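Local coordinates for protein Myo-inositol phosphohydrolase (Mitsuokella multacida, PDB 4WU3) that probably dephosphorylates inositol hexakisphosphate and related inositol phosphates, as a tandem-repeat phytase with the protein tyrosine phosphatase fold, at residues L211-F225 with R248-K260. The protein carries 2 engineered substitutions. Sequence-based numbering, arbitrary orientation.
Sequences LQDHFRPDDPDVDKF and RTTIFMVMHDILK. With PO4 (phosphate ion), chain G.
Over one face of the R248 guanidinium lie the D213 backbone and carboxylate, the latter tilted only 12°, while the L211 carbonyl and a phosphate ion sit at its rim. D213 OD1 lies 3.7 Å from R248 NH1, well out of the guanidinium plane: a long pair of charges only. R248 NE reaches phosphate O4 at 2.8 Å and R248 NH1 reaches O3, both nearly straight at 171°, whereas its NH2 donates to L211 O. The backbone N also grips O4, as in the phosphate-binding loop of protein tyrosine phosphatases; S242 (at the signature-cysteine position, probably engineered), A244 and M246 bond the phosphate too. Replacing R248 by an alanine would probably leave O3 and the L211 carbonyl without these donors and the D213 carboxylate without its stacked charge. The F252 edge meets one F225 face in a T-shaped stack, centroids 5.4 Å apart. F225 CG, anti to the backbone N (chi1 172°), sets F225 CE2 against L259 CD1 at 3.8 Å. M255 SD covers an F252 face; L211 CD1 and P217 CG approach obliquely. F225 mainly bridges helices 219-230 and 247-261 (segment axes 13.1 Å apart), Y240 of strand 237-241 touches F225 and F252, and helix 321-327 contacts V222.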
ATOM      1  N   LEU A 211      11.480 -11.649   4.395  1.00  8.94           N
ATOM      2  CA  LEU A 211      10.232 -10.954   4.048  1.00  9.32           C
ATOM      3  C   LEU A 211       9.818  -9.939   5.097  1.00 10.17           C
ATOM      4  O   LEU A 211       9.820 -10.236   6.292  1.00  9.99           O
ATOM      5  CB  LEU A 211       9.082 -11.947   3.887  1.00  9.20           C
ATOM      6  CG  LEU A 211       9.317 -13.077   2.902  1.00  9.24           C
ATOM      7  CD1 LEU A 211       8.042 -13.882   2.709  1.00  9.86           C
ATOM      8  CD2 LEU A 211       9.813 -12.526   1.585  1.00  9.17           C
ATOM      9  N   GLN A 212       9.446  -8.750   4.635  1.00  9.49           N
ATOM     10  CA  GLN A 212       8.976  -7.701   5.513  1.00  9.83           C
ATOM     11  C   GLN A 212       7.622  -8.094   6.082  1.00  9.78           C
ATOM     12  O   GLN A 212       6.745  -8.564   5.351  1.00  8.98           O
ATOM     13  CB  GLN A 212       8.825  -6.371   4.755  1.00 11.01           C
ATOM     14  CG  GLN A 212      10.082  -5.866   4.075  1.00 12.73           C
ATOM     15  CD  GLN A 212      11.116  -5.351   5.056  1.00 15.00           C
ATOM     16  OE1 GLN A 212      10.818  -4.493   5.883  1.00 18.58           O
ATOM     17  NE2 GLN A 212      12.342  -5.862   4.960  1.00 15.74           N
ATOM     18  N   ASP A 213       7.449  -7.872   7.380  1.00  8.31           N
ATOM     19  CA  ASP A 213       6.177  -8.098   8.023  1.00  8.39           C
ATOM     20  C   ASP A 213       5.125  -7.238   7.336  1.00  8.89           C
ATOM     21  O   ASP A 213       5.398  -6.111   6.919  1.00  8.76           O
ATOM     22  CB  ASP A 213       6.285  -7.747   9.504  1.00  8.65           C
ATOM     23  CG  ASP A 213       5.186  -8.352  10.346  1.00  9.20           C
ATOM     24  OD1 ASP A 213       4.194  -8.883   9.802  1.00 10.49           O
ATOM     25  OD2 ASP A 213       5.317  -8.290  11.579  1.00  9.51           O
ATOM     26  N   HIS A 214       3.928  -7.800   7.203  1.00  9.57           N
ATOM     27  CA  HIS A 214       2.743  -7.093   6.689  1.00 10.12           C
ATOM     28  C   HIS A 214       2.511  -7.128   5.170  1.00  8.82           C
ATOM     29  O   HIS A 214       1.454  -6.721   4.718  1.00 10.35           O
ATOM     30  CB  HIS A 214       2.738  -5.644   7.175  1.00 10.89           C
ATOM     31  CG  HIS A 214       2.785  -5.512   8.668  1.00 12.16           C
ATOM     32  ND1 HIS A 214       1.788  -5.991   9.495  1.00 13.47           N
ATOM     33  CD2 HIS A 214       3.705  -4.942   9.479  1.00 12.56           C
ATOM     34  CE1 HIS A 214       2.102  -5.732  10.752  1.00 12.75           C
ATOM     35  NE2 HIS A 214       3.254  -5.086  10.769  1.00 12.83           N
ATOM     36  N   PHE A 215       3.467  -7.630   4.397  1.00  8.21           N
ATOM     37  CA  PHE A 215       3.396  -7.559   2.950  1.00  7.69           C
ATOM     38  C   PHE A 215       3.612  -8.915   2.315  1.00  7.93           C
ATOM     39  O   PHE A 215       4.139  -9.829   2.945  1.00  9.98           O
ATOM     40  CB  PHE A 215       4.469  -6.627   2.398  1.00  7.65           C
ATOM     41  CG  PHE A 215       4.315  -5.192   2.810  1.00  7.53           C
ATOM     42  CD1 PHE A 215       3.152  -4.493   2.528  1.00  7.34           C
ATOM     43  CD2 PHE A 215       5.348  -4.537   3.452  1.00  7.12           C
ATOM     44  CE1 PHE A 215       3.023  -3.177   2.894  1.00  7.35           C
ATOM     45  CE2 PHE A 215       5.228  -3.221   3.813  1.00  7.07           C
ATOM     46  CZ  PHE A 215       4.061  -2.538   3.539  1.00  7.24           C
ATOM     47  N   ARG A 216       3.210  -9.026   1.056  1.00  7.44           N
ATOM     48  CA  ARG A 216       3.477 -10.208   0.244  1.00  7.67           C
ATOM     49  C   ARG A 216       4.958 -10.288  -0.044  1.00  7.28           C
ATOM     50  O   ARG A 216       5.650  -9.280  -0.004  1.00  8.28           O
ATOM     51  CB  ARG A 216       2.732 -10.107  -1.089  1.00  7.74           C
ATOM     52  CG  ARG A 216       2.926  -8.755  -1.782  1.00  8.18           C
ATOM     53  CD  ARG A 216       2.690  -8.853  -3.278  1.00  7.91           C
ATOM     54  NE  ARG A 216       3.699  -9.704  -3.897  1.00  8.14           N
ATOM     55  CZ  ARG A 216       3.796  -9.928  -5.201  1.00  8.38           C
ATOM     56  NH1 ARG A 216       2.936  -9.367  -6.044  1.00  8.63           N
ATOM     57  NH2 ARG A 216       4.763 -10.705  -5.662  1.00  8.19           N
ATOM     58  N   PRO A 217       5.452 -11.483  -0.372  1.00  7.27           N
ATOM     59  CA  PRO A 217       6.805 -11.581  -0.925  1.00  7.14           C
ATOM     60  C   PRO A 217       6.900 -10.874  -2.291  1.00  7.29           C
ATOM     61  O   PRO A 217       5.950 -10.930  -3.073  1.00  6.79           O
ATOM     62  CB  PRO A 217       6.985 -13.083  -1.118  1.00  6.77           C
ATOM     63  CG  PRO A 217       5.606 -13.578  -1.372  1.00  6.58           C
ATOM     64  CD  PRO A 217       4.711 -12.748  -0.503  1.00  6.72           C
ATOM     65  N   ASP A 218       8.014 -10.195  -2.559  1.00  7.65           N
ATOM     66  CA  ASP A 218       8.265  -9.648  -3.890  1.00  8.65           C
ATOM     67  C   ASP A 218       8.632 -10.784  -4.833  1.00  8.38           C
ATOM     68  O   ASP A 218       9.082 -11.845  -4.398  1.00  8.79           O
ATOM     69  CB  ASP A 218       9.396  -8.616  -3.860  1.00  9.34           C
ATOM     70  CG  ASP A 218       8.987  -7.330  -3.172  1.00 10.41           C
ATOM     71  OD1 ASP A 218       7.782  -6.997  -3.199  1.00  9.82           O
ATOM     72  OD2 ASP A 218       9.870  -6.648  -2.600  1.00 13.19           O
ATOM     73  N   ASP A 219       8.440 -10.549  -6.123  1.00  8.87           N
ATOM     74  CA  ASP A 219       8.666 -11.564  -7.153  1.00  9.49           C
ATOM     75  C   ASP A 219      10.012 -12.323  -7.047  1.00  9.57           C
ATOM     76  O   ASP A 219      10.035 -13.544  -7.173  1.00 10.42           O
ATOM     77  CB  ASP A 219       8.528 -10.938  -8.547  1.00  9.29           C
ATOM     78  CG  ASP A 219       7.102 -10.506  -8.871  1.00 10.52           C
ATOM     79  OD1 ASP A 219       6.188 -10.729  -8.047  1.00 11.84           O
ATOM     80  OD2 ASP A 219       6.878  -9.941  -9.969  1.00 11.00           O
ATOM     81  N   PRO A 220      11.135 -11.609  -6.848  1.00  9.83           N
ATOM     82  CA  PRO A 220      12.413 -12.329  -6.801  1.00  9.82           C
ATOM     83  C   PRO A 220      12.498 -13.334  -5.648  1.00 10.50           C
ATOM     84  O   PRO A 220      13.184 -14.354  -5.778  1.00  9.43           O
ATOM     85  CB  PRO A 220      13.452 -11.212  -6.620  1.00  9.41           C
ATOM     86  CG  PRO A 220      12.789  -9.981  -7.129  1.00  9.65           C
ATOM     87  CD  PRO A 220      11.320 -10.144  -6.867  1.00  9.34           C
ATOM     88  N   ASP A 221      11.807 -13.041  -4.541  1.00 10.59           N
ATOM     89  CA  ASP A 221      11.723 -13.955  -3.397  1.00 10.44           C
ATOM     90  C   ASP A 221      10.804 -15.155  -3.658  1.00  9.77           C
ATOM     91  O   ASP A 221      11.033 -16.258  -3.158  1.00  7.86           O
ATOM     92  CB  ASP A 221      11.239 -13.205  -2.158  1.00 12.43           C
ATOM     93  CG  ASP A 221      12.356 -12.459  -1.458  1.00 13.54           C
ATOM     94  OD1 ASP A 221      13.492 -12.970  -1.444  1.00 16.01           O
ATOM     95  OD2 ASP A 221      12.102 -11.369  -0.911  1.00 15.05           O
ATOM     96  N   VAL A 222       9.753 -14.931  -4.435  1.00  9.21           N
ATOM     97  CA  VAL A 222       8.974 -16.035  -4.951  1.00  8.35           C
ATOM     98  C   VAL A 222       9.895 -16.901  -5.819  1.00  8.33           C
ATOM     99  O   VAL A 222       9.929 -18.112  -5.655  1.00  7.96           O
ATOM    100  CB  VAL A 222       7.756 -15.549  -5.758  1.00  7.78           C
ATOM    101  CG1 VAL A 222       6.974 -16.733  -6.322  1.00  7.85           C
ATOM    102  CG2 VAL A 222       6.855 -14.681  -4.895  1.00  7.75           C
ATOM    103  N   ASP A 223      10.666 -16.289  -6.718  1.00  8.64           N
ATOM    104  CA  ASP A 223      11.563 -17.075  -7.587  1.00  9.40           C
ATOM    105  C   ASP A 223      12.543 -17.917  -6.763  1.00  9.70           C
ATOM    106  O   ASP A 223      12.838 -19.079  -7.087  1.00  8.89           O
ATOM    107  CB  ASP A 223      12.390 -16.163  -8.505  1.00  9.86           C
ATOM    108  CG  ASP A 223      11.632 -15.700  -9.753  1.00 10.61           C
ATOM    109  OD1 ASP A 223      10.456 -16.063  -9.957  1.00  9.22           O
ATOM    110  OD2 ASP A 223      12.243 -14.953 -10.543  1.00 12.51           O
ATOM    111  N   LYS A 224      13.074 -17.296  -5.714  1.00 10.07           N
ATOM    112  CA  LYS A 224      14.037 -17.942  -4.853  1.00 11.24           C
ATOM    113  C   LYS A 224      13.406 -19.133  -4.144  1.00  9.82           C
ATOM    114  O   LYS A 224      14.002 -20.208  -4.085  1.00  9.67           O
ATOM    115  CB  LYS A 224      14.598 -16.946  -3.839  1.00 13.81           C
ATOM    116  CG  LYS A 224      15.632 -17.566  -2.927  1.00 17.42           C
ATOM    117  CD  LYS A 224      16.158 -16.591  -1.887  1.00 21.33           C
ATOM    118  CE  LYS A 224      17.342 -17.211  -1.155  1.00 23.33           C
ATOM    119  NZ  LYS A 224      17.423 -16.727   0.248  1.00 26.36           N
ATOM    120  N   PHE A 225      12.191 -18.952  -3.630  1.00  8.32           N
ATOM    121  CA  PHE A 225      11.466 -20.055  -3.001  1.00  7.86           C
ATOM    122  C   PHE A 225      11.229 -21.222  -3.963  1.00  8.36           C
ATOM    123  O   PHE A 225      11.434 -22.379  -3.595  1.00  8.57           O
ATOM    124  CB  PHE A 225      10.120 -19.597  -2.447  1.00  7.23           C
ATOM    125  CG  PHE A 225       9.272 -20.729  -1.965  1.00  7.11           C
ATOM    126  CD1 PHE A 225       9.554 -21.348  -0.758  1.00  7.42           C
ATOM    127  CD2 PHE A 225       8.219 -21.202  -2.729  1.00  7.04           C
ATOM    128  CE1 PHE A 225       8.782 -22.406  -0.316  1.00  7.10           C
ATOM    129  CE2 PHE A 225       7.447 -22.258  -2.295  1.00  6.77           C
ATOM    130  CZ  PHE A 225       7.725 -22.856  -1.087  1.00  7.36           C
ATOM    131  N   ARG A 248       2.366 -13.722   6.665  1.00  6.15           N
ATOM    132  CA  ARG A 248       3.380 -14.266   5.775  1.00  5.89           C
ATOM    133  C   ARG A 248       3.298 -15.775   5.780  1.00  6.13           C
ATOM    134  O   ARG A 248       3.474 -16.412   4.736  1.00  6.09           O
ATOM    135  CB  ARG A 248       4.783 -13.807   6.181  1.00  5.49           C
ATOM    136  CG  ARG A 248       5.027 -12.328   5.978  1.00  5.19           C
ATOM    137  CD  ARG A 248       6.257 -11.845   6.749  1.00  4.98           C
ATOM    138  NE  ARG A 248       6.058 -11.805   8.203  1.00  4.56           N
ATOM    139  CZ  ARG A 248       7.003 -11.448   9.068  1.00  4.32           C
ATOM    140  NH1 ARG A 248       6.745 -11.432  10.368  1.00  4.23           N
ATOM    141  NH2 ARG A 248       8.220 -11.112   8.634  1.00  4.16           N
ATOM    142  N   THR A 249       3.016 -16.352   6.948  1.00  6.33           N
ATOM    143  CA  THR A 249       2.925 -17.812   7.073  1.00  6.32           C
ATOM    144  C   THR A 249       1.760 -18.357   6.244  1.00  6.17           C
ATOM    145  O   THR A 249       1.900 -19.353   5.540  1.00  6.63           O
ATOM    146  CB  THR A 249       2.817 -18.258   8.547  1.00  7.00           C
ATOM    147  OG1 THR A 249       4.075 -18.055   9.203  1.00  7.82           O
ATOM    148  CG2 THR A 249       2.467 -19.724   8.654  1.00  7.30           C
ATOM    149  N   THR A 250       0.619 -17.689   6.294  1.00  5.89           N
ATOM    150  CA  THR A 250      -0.557 -18.169   5.574  1.00  5.81           C
ATOM    151  C   THR A 250      -0.420 -17.992   4.069  1.00  5.79           C
ATOM    152  O   THR A 250      -0.881 -18.829   3.301  1.00  6.00           O
ATOM    153  CB  THR A 250      -1.833 -17.483   6.075  1.00  5.77           C
ATOM    154  OG1 THR A 250      -2.002 -17.803   7.459  1.00  5.32           O
ATOM    155  CG2 THR A 250      -3.057 -17.961   5.299  1.00  6.20           C
ATOM    156  N   ILE A 251       0.222 -16.910   3.644  1.00  5.58           N
ATOM    157  CA  ILE A 251       0.537 -16.751   2.245  1.00  5.53           C
ATOM    158  C   ILE A 251       1.289 -17.974   1.752  1.00  5.56           C
ATOM    159  O   ILE A 251       0.977 -18.500   0.682  1.00  5.93           O
ATOM    160  CB  ILE A 251       1.423 -15.518   1.973  1.00  5.75           C
ATOM    161  CG1 ILE A 251       0.608 -14.232   2.094  1.00  5.76           C
ATOM    162  CG2 ILE A 251       2.037 -15.619   0.590  1.00  5.39           C
ATOM    163  CD1 ILE A 251       1.467 -12.989   2.172  1.00  6.22           C
ATOM    164  N   PHE A 252       2.281 -18.426   2.511  1.00  4.91           N
ATOM    165  CA  PHE A 252       3.104 -19.529   2.034  1.00  5.03           C
ATOM    166  C   PHE A 252       2.486 -20.909   2.203  1.00  5.48           C
ATOM    167  O   PHE A 252       2.822 -21.828   1.451  1.00  5.77           O
ATOM    168  CB  PHE A 252       4.505 -19.483   2.623  1.00  4.65           C
ATOM    169  CG  PHE A 252       5.406 -18.572   1.881  1.00  4.61           C
ATOM    170  CD1 PHE A 252       5.259 -17.211   1.998  1.00  4.82           C
ATOM    171  CD2 PHE A 252       6.374 -19.073   1.029  1.00  4.62           C
ATOM    172  CE1 PHE A 252       6.073 -16.353   1.283  1.00  4.85           C
ATOM    173  CE2 PHE A 252       7.184 -18.229   0.305  1.00  4.59           C
ATOM    174  CZ  PHE A 252       7.031 -16.871   0.433  1.00  4.90           C
ATOM    175  N   MET A 253       1.583 -21.049   3.164  1.00  6.23           N
ATOM    176  CA  MET A 253       0.790 -22.271   3.303  1.00  6.91           C
ATOM    177  C   MET A 253      -0.162 -22.406   2.121  1.00  7.07           C
ATOM    178  O   MET A 253      -0.375 -23.510   1.601  1.00  6.25           O
ATOM    179  CB  MET A 253       0.000 -22.257   4.611  1.00  7.44           C
ATOM    180  CG  MET A 253       0.827 -22.668   5.817  1.00  7.86           C
ATOM    181  SD  MET A 253       1.357 -24.391   5.731  1.00  8.94           S
ATOM    182  CE  MET A 253      -0.114 -25.211   6.345  1.00  9.30           C
ATOM    183  N   VAL A 254      -0.724 -21.268   1.706  1.00  6.98           N
ATOM    184  CA  VAL A 254      -1.562 -21.187   0.506  1.00  6.75           C
ATOM    185  C   VAL A 254      -0.757 -21.471  -0.764  1.00  6.60           C
ATOM    186  O   VAL A 254      -1.216 -22.218  -1.624  1.00  6.59           O
ATOM    187  CB  VAL A 254      -2.245 -19.811   0.394  1.00  6.90           C
ATOM    188  CG1 VAL A 254      -2.799 -19.580  -1.005  1.00  6.75           C
ATOM    189  CG2 VAL A 254      -3.359 -19.707   1.421  1.00  7.04           C
ATOM    190  N   MET A 255       0.434 -20.894  -0.888  1.00  6.25           N
ATOM    191  CA  MET A 255       1.319 -21.224  -2.016  1.00  6.81           C
ATOM    192  C   MET A 255       1.644 -22.724  -2.085  1.00  6.83           C
ATOM    193  O   MET A 255       1.604 -23.337  -3.150  1.00  6.58           O
ATOM    194  CB  MET A 255       2.624 -20.430  -1.934  1.00  7.18           C
ATOM    195  CG  MET A 255       2.466 -18.943  -2.203  1.00  8.08           C
ATOM    196  SD  MET A 255       3.942 -18.009  -1.744  1.00  8.87           S
ATOM    197  CE  MET A 255       5.142 -18.656  -2.917  1.00  8.47           C
ATOM    198  N   HIS A 256       1.977 -23.308  -0.943  1.00  7.07           N
ATOM    199  CA  HIS A 256       2.286 -24.734  -0.863  1.00  7.12           C
ATOM    200  C   HIS A 256       1.104 -25.572  -1.358  1.00  7.25           C
ATOM    201  O   HIS A 256       1.261 -26.446  -2.212  1.00  6.17           O
ATOM    202  CB  HIS A 256       2.639 -25.097   0.588  1.00  7.32           C
ATOM    203  CG  HIS A 256       3.275 -26.445   0.752  1.00  7.07           C
ATOM    204  ND1 HIS A 256       4.641 -26.629   0.784  1.00  7.73           N
ATOM    205  CD2 HIS A 256       2.729 -27.672   0.908  1.00  7.24           C
ATOM    206  CE1 HIS A 256       4.909 -27.913   0.942  1.00  7.43           C
ATOM    207  NE2 HIS A 256       3.764 -28.566   1.029  1.00  7.42           N
ATOM    208  N   ASP A 257      -0.079 -25.287  -0.816  1.00  7.54           N
ATOM    209  CA  ASP A 257      -1.304 -26.000  -1.176  1.00  7.87           C
ATOM    210  C   ASP A 257      -1.503 -25.899  -2.692  1.00  8.55           C
ATOM    211  O   ASP A 257      -1.805 -26.884  -3.361  1.00  7.90           O
ATOM    212  CB  ASP A 257      -2.481 -25.384  -0.422  1.00  8.39           C
ATOM    213  CG  ASP A 257      -3.714 -26.275  -0.396  1.00  9.85           C
ATOM    214  OD1 ASP A 257      -3.856 -27.160  -1.264  1.00 12.17           O
ATOM    215  OD2 ASP A 257      -4.568 -26.071   0.492  1.00  9.96           O
ATOM    216  N   ILE A 258      -1.298 -24.702  -3.236  1.00  8.36           N
ATOM    217  CA  ILE A 258      -1.442 -24.470  -4.668  1.00  9.22           C
ATOM    218  C   ILE A 258      -0.452 -25.297  -5.501  1.00  9.82           C
ATOM    219  O   ILE A 258      -0.813 -25.885  -6.524  1.00 11.21           O
ATOM    220  CB  ILE A 258      -1.242 -22.974  -4.983  1.00  9.46           C
ATOM    221  CG1 ILE A 258      -2.504 -22.180  -4.607  1.00  9.22           C
ATOM    222  CG2 ILE A 258      -0.873 -22.784  -6.443  1.00  9.91           C
ATOM    223  CD1 ILE A 258      -2.260 -20.694  -4.455  1.00  8.94           C
ATOM    224  N   LEU A 259       0.801 -25.333  -5.067  1.00 10.21           N
ATOM    225  CA  LEU A 259       1.833 -26.125  -5.748  1.00 10.46           C
ATOM    226  C   LEU A 259       1.503 -27.621  -5.765  1.00 11.11           C
ATOM    227  O   LEU A 259       1.861 -28.331  -6.706  1.00 12.47           O
ATOM    228  CB  LEU A 259       3.189 -25.912  -5.086  1.00 10.00           C
ATOM    229  CG  LEU A 259       3.898 -24.603  -5.430  1.00  9.79           C
ATOM    230  CD1 LEU A 259       5.024 -24.321  -4.450  1.00  8.52           C
ATOM    231  CD2 LEU A 259       4.415 -24.651  -6.865  1.00 10.22           C
ATOM    232  N   LYS A 260       0.824 -28.098  -4.730  1.00 11.08           N
ATOM    233  CA  LYS A 260       0.443 -29.501  -4.662  1.00 12.27           C
ATOM    234  C   LYS A 260      -0.903 -29.790  -5.334  1.00 11.45           C
ATOM    235  O   LYS A 260      -1.116 -30.879  -5.828  1.00 11.09           O
ATOM    236  CB  LYS A 260       0.353 -29.960  -3.206  1.00 13.04           C
ATOM    237  CG  LYS A 260       1.640 -29.863  -2.425  1.00 13.98           C
ATOM    238  CD  LYS A 260       2.661 -30.853  -2.931  1.00 15.90           C
ATOM    239  CE  LYS A 260       3.886 -30.820  -2.037  1.00 18.42           C
ATOM    240  NZ  LYS A 260       4.873 -31.882  -2.380  1.00 21.55           N
TER
HETATM  241  P   PO4 G 703       3.102 -12.688  10.444  1.00 12.76           P
HETATM  242  O1  PO4 G 703       1.903 -11.913  10.937  1.00 11.22           O
HETATM  243  O2  PO4 G 703       2.715 -14.149  10.493  1.00 11.77           O
HETATM  244  O3  PO4 G 703       4.309 -12.424  11.305  1.00 10.61           O
HETATM  245  O4  PO4 G 703       3.469 -12.332   9.015  1.00 13.39           O